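Local coordinates for concanavalin A-like lectin protein kinase family protein (Theobroma cacao, PDB 6CTH), which probably transfers phosphate from ATP to protein hydroxyl groups as a plant receptor-like Ser/Thr kinase, captured here with an inhibitor bound to its kinase domain, at residues A[138-143]-A[176-181]. Residues are numbered along the deposited sequence; the frame is centred on the assembly and turned at random.
With MG (magnesium ion), chain C.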
ATOM      1  N   LEU A 138       2.472   7.312 -11.029  1.00 28.91           N
ATOM      2  CA  LEU A 138       1.828   6.003 -10.945  1.00 28.93           C
ATOM      3  C   LEU A 138       2.687   5.224 -10.001  1.00 28.05           C
ATOM      4  O   LEU A 138       3.895   5.160 -10.187  1.00 28.93           O
ATOM      5  CB  LEU A 138       1.806   5.321 -12.308  1.00 29.59           C
ATOM      6  CG  LEU A 138       1.052   6.069 -13.383  1.00 30.53           C
ATOM      7  CD1 LEU A 138       1.079   5.266 -14.673  1.00 31.11           C
ATOM      8  CD2 LEU A 138      -0.371   6.307 -12.963  1.00 30.27           C
ATOM      9  N   HIS A 139       2.086   4.716  -8.938  1.00 27.44           N
ATOM     10  CA  HIS A 139       2.822   4.058  -7.858  1.00 27.15           C
ATOM     11  C   HIS A 139       3.334   2.661  -8.247  1.00 27.52           C
ATOM     12  O   HIS A 139       4.529   2.318  -8.016  1.00 27.09           O
ATOM     13  CB  HIS A 139       1.907   3.977  -6.633  1.00 26.82           C
ATOM     14  CG  HIS A 139       2.576   3.435  -5.418  1.00 26.78           C
ATOM     15  ND1 HIS A 139       2.870   2.072  -5.255  1.00 26.47           N
ATOM     16  CD2 HIS A 139       3.073   4.067  -4.327  1.00 26.40           C
ATOM     17  CE1 HIS A 139       3.482   1.910  -4.089  1.00 26.48           C
ATOM     18  NE2 HIS A 139       3.640   3.108  -3.519  1.00 26.37           N
ATOM     19  N   ARG A 140       2.420   1.847  -8.752  1.00 28.11           N
ATOM     20  CA  ARG A 140       2.731   0.527  -9.280  1.00 29.01           C
ATOM     21  C   ARG A 140       2.960  -0.582  -8.265  1.00 29.18           C
ATOM     22  O   ARG A 140       3.193  -1.721  -8.646  1.00 29.42           O
ATOM     23  CB  ARG A 140       3.871   0.612 -10.290  1.00 30.00           C
ATOM     24  CG  ARG A 140       3.494   1.415 -11.520  1.00 31.34           C
ATOM     25  CD  ARG A 140       4.630   1.505 -12.512  1.00 32.58           C
ATOM     26  NE  ARG A 140       4.886   0.226 -13.156  1.00 33.38           N
ATOM     27  CZ  ARG A 140       6.095  -0.290 -13.334  1.00 34.67           C
ATOM     28  NH1 ARG A 140       7.166   0.360 -12.914  1.00 35.52           N
ATOM     29  NH2 ARG A 140       6.232  -1.460 -13.933  1.00 35.56           N
ATOM     30  N   ASP A 141       2.869  -0.264  -6.982  1.00 28.51           N
ATOM     31  CA  ASP A 141       3.002  -1.311  -5.965  1.00 28.76           C
ATOM     32  C   ASP A 141       2.198  -1.052  -4.717  1.00 28.19           C
ATOM     33  O   ASP A 141       2.672  -1.218  -3.579  1.00 27.89           O
ATOM     34  CB  ASP A 141       4.455  -1.565  -5.661  1.00 29.10           C
ATOM     35  CG  ASP A 141       4.715  -2.962  -5.066  1.00 29.90           C
ATOM     36  OD1 ASP A 141       3.849  -3.850  -5.168  1.00 29.42           O
ATOM     37  OD2 ASP A 141       5.835  -3.139  -4.554  1.00 29.66           O
ATOM     38  N   ILE A 142       0.970  -0.640  -4.919  1.00 27.62           N
ATOM     39  CA  ILE A 142       0.086  -0.442  -3.821  1.00 27.68           C
ATOM     40  C   ILE A 142      -0.260  -1.796  -3.181  1.00 28.41           C
ATOM     41  O   ILE A 142      -0.796  -2.649  -3.876  1.00 28.76           O
ATOM     42  CB  ILE A 142      -1.147   0.317  -4.278  1.00 27.82           C
ATOM     43  CG1 ILE A 142      -0.746   1.746  -4.711  1.00 27.69           C
ATOM     44  CG2 ILE A 142      -2.198   0.337  -3.201  1.00 27.90           C
ATOM     45  CD1 ILE A 142      -1.805   2.409  -5.590  1.00 28.13           C
ATOM     46  N   LYS A 143      -0.003  -1.948  -1.883  1.00 28.41           N
ATOM     47  CA  LYS A 143      -0.370  -3.118  -1.124  1.00 29.29           C
ATOM     48  C   LYS A 143      -0.213  -2.785   0.373  1.00 29.97           C
ATOM     49  O   LYS A 143       0.410  -1.771   0.704  1.00 28.99           O
ATOM     50  CB  LYS A 143       0.544  -4.303  -1.503  1.00 29.63           C
ATOM     51  CG  LYS A 143       1.998  -4.016  -1.399  1.00 29.88           C
ATOM     52  CD  LYS A 143       2.876  -5.212  -1.873  1.00 30.55           C
ATOM     53  CE  LYS A 143       4.341  -4.971  -1.872  1.00 31.56           C
ATOM     54  NZ  LYS A 143       5.139  -6.172  -2.305  1.00 32.58           N
ATOM     55  N   LEU A 176       9.460  -1.833 -17.702  1.00 53.17           N
ATOM     56  CA  LEU A 176       9.436  -3.272 -17.478  1.00 50.86           C
ATOM     57  C   LEU A 176       8.213  -3.662 -16.698  1.00 46.05           C
ATOM     58  O   LEU A 176       7.927  -3.059 -15.666  1.00 44.46           O
ATOM     59  CB  LEU A 176      10.640  -3.733 -16.638  1.00 53.81           C
ATOM     60  CG  LEU A 176      11.904  -4.041 -17.394  1.00 58.26           C
ATOM     61  CD1 LEU A 176      12.271  -2.894 -18.346  1.00 60.47           C
ATOM     62  CD2 LEU A 176      13.028  -4.335 -16.406  1.00 59.16           C
ATOM     63  N   LEU A 177       7.583  -4.770 -17.094  1.00 42.59           N
ATOM     64  CA  LEU A 177       6.452  -5.316 -16.360  1.00 39.79           C
ATOM     65  C   LEU A 177       6.929  -5.792 -14.994  1.00 37.55           C
ATOM     66  O   LEU A 177       7.819  -6.607 -14.914  1.00 37.85           O
ATOM     67  CB  LEU A 177       5.809  -6.469 -17.123  1.00 39.79           C
ATOM     68  CG  LEU A 177       4.709  -7.216 -16.380  1.00 39.69           C
ATOM     69  CD1 LEU A 177       3.579  -6.299 -15.982  1.00 39.92           C
ATOM     70  CD2 LEU A 177       4.254  -8.446 -17.177  1.00 40.50           C
ATOM     71  N   ALA A 178       6.340  -5.241 -13.930  1.00 35.98           N
ATOM     72  CA  ALA A 178       6.743  -5.544 -12.556  1.00 34.73           C
ATOM     73  C   ALA A 178       5.592  -5.198 -11.656  1.00 33.74           C
ATOM     74  O   ALA A 178       4.784  -4.348 -11.978  1.00 33.39           O
ATOM     75  CB  ALA A 178       7.987  -4.746 -12.178  1.00 34.92           C
ATOM     76  N   GLY A 179       5.559  -5.831 -10.502  1.00 33.01           N
ATOM     77  CA  GLY A 179       4.590  -5.521  -9.496  1.00 32.59           C
ATOM     78  C   GLY A 179       4.464  -6.662  -8.532  1.00 32.61           C
ATOM     79  O   GLY A 179       5.255  -7.606  -8.553  1.00 34.90           O
ATOM     80  N   THR A 180       3.445  -6.614  -7.711  1.00 31.68           N
ATOM     81  CA  THR A 180       3.246  -7.664  -6.724  1.00 31.16           C
ATOM     82  C   THR A 180       2.022  -8.538  -7.128  1.00 30.95           C
ATOM     83  O   THR A 180       0.885  -8.073  -7.222  1.00 29.95           O
ATOM     84  CB  THR A 180       3.112  -7.097  -5.325  1.00 30.69           C
ATOM     85  OG1 THR A 180       4.315  -6.374  -4.999  1.00 30.50           O
ATOM     86  CG2 THR A 180       2.930  -8.238  -4.314  1.00 31.33           C
ATOM     87  N   VAL A 181       2.303  -9.831  -7.346  1.00 32.34           N
ATOM     88  CA  VAL A 181       1.270 -10.787  -7.664  1.00 33.31           C
ATOM     89  C   VAL A 181       0.157 -10.727  -6.621  1.00 31.61           C
ATOM     90  O   VAL A 181       0.477 -10.769  -5.419  1.00 31.57           O
ATOM     91  CB  VAL A 181       2.002 -12.198  -7.739  1.00 36.36           C
ATOM     92  CG1 VAL A 181       1.017 -13.315  -7.512  1.00 37.50           C
ATOM     93  CG2 VAL A 181       2.589 -12.246  -9.128  1.00 38.42           C
TER
HETATM   94 MG    MG C 602       7.713  -2.568  -4.192  1.00 31.11          MG
HETATM   95  O   HOH W   1       1.703  -4.227  -8.100  1.00 28.48           O
HETATM   96  O   HOH W   2       2.759  -2.793 -11.191  1.00 32.19           O
HETATM   97  O   HOH W   3       9.572  -1.304 -14.005  1.00 38.54           O
HETATM   98  O   HOH W   4       7.745  -3.729  -2.536  1.00 33.42           O
HETATM   99  O   HOH W   5       8.292  -4.114  -5.462  1.00 35.03           O
HETATM  100  O   HOH W   6       9.852  -2.032  -4.116  1.00 32.58           O
HETATM  101  O   HOH W   7       7.738  -1.144  -5.744  1.00 34.08           O
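T180 OG1 is gripped by two hydrogen bonds. T180 OG1 donates to D141 OD1 (2.6 Å), on the syn lone pair of that oxygen. K143 NZ donates to T180 OG1 (2.8 Å). The D141 and K143 side chains each cross T180 at about a right angle. K143 gets there with CG in the crowded position between backbone N and carbonyl carbon (chi1 53°) and a chain extended beyond it. The second carboxylate oxygen, D141 OD2, binds magnesium at 2.0 Å, and D159 and four waters complete the shell. H139 ND1 accepts from D141 N in the ring plane, which ties the backbone of D141 to the ring. Further along, R140 NH2 donates to L176 O at 2.9 Å, near the guanidinium plane but bent (130°). NH1 of R140 hydrogen-bonds to L162 O. R140 O accepts from two waters; one also donates to A178 O, the other accepts from T180 N. In kinase terms, 139-141 is the HRD motif of the catalytic loop, and 176-181 belongs to the activation segment. D141 occupies the position of the presumed catalytic base. Magnesium and K143 NZ, in a long salt bridge of 3.8 Å to D141 OD2, would probably lower its proton affinity. T180 OG1 and the metal together fix the carboxylate's rotation.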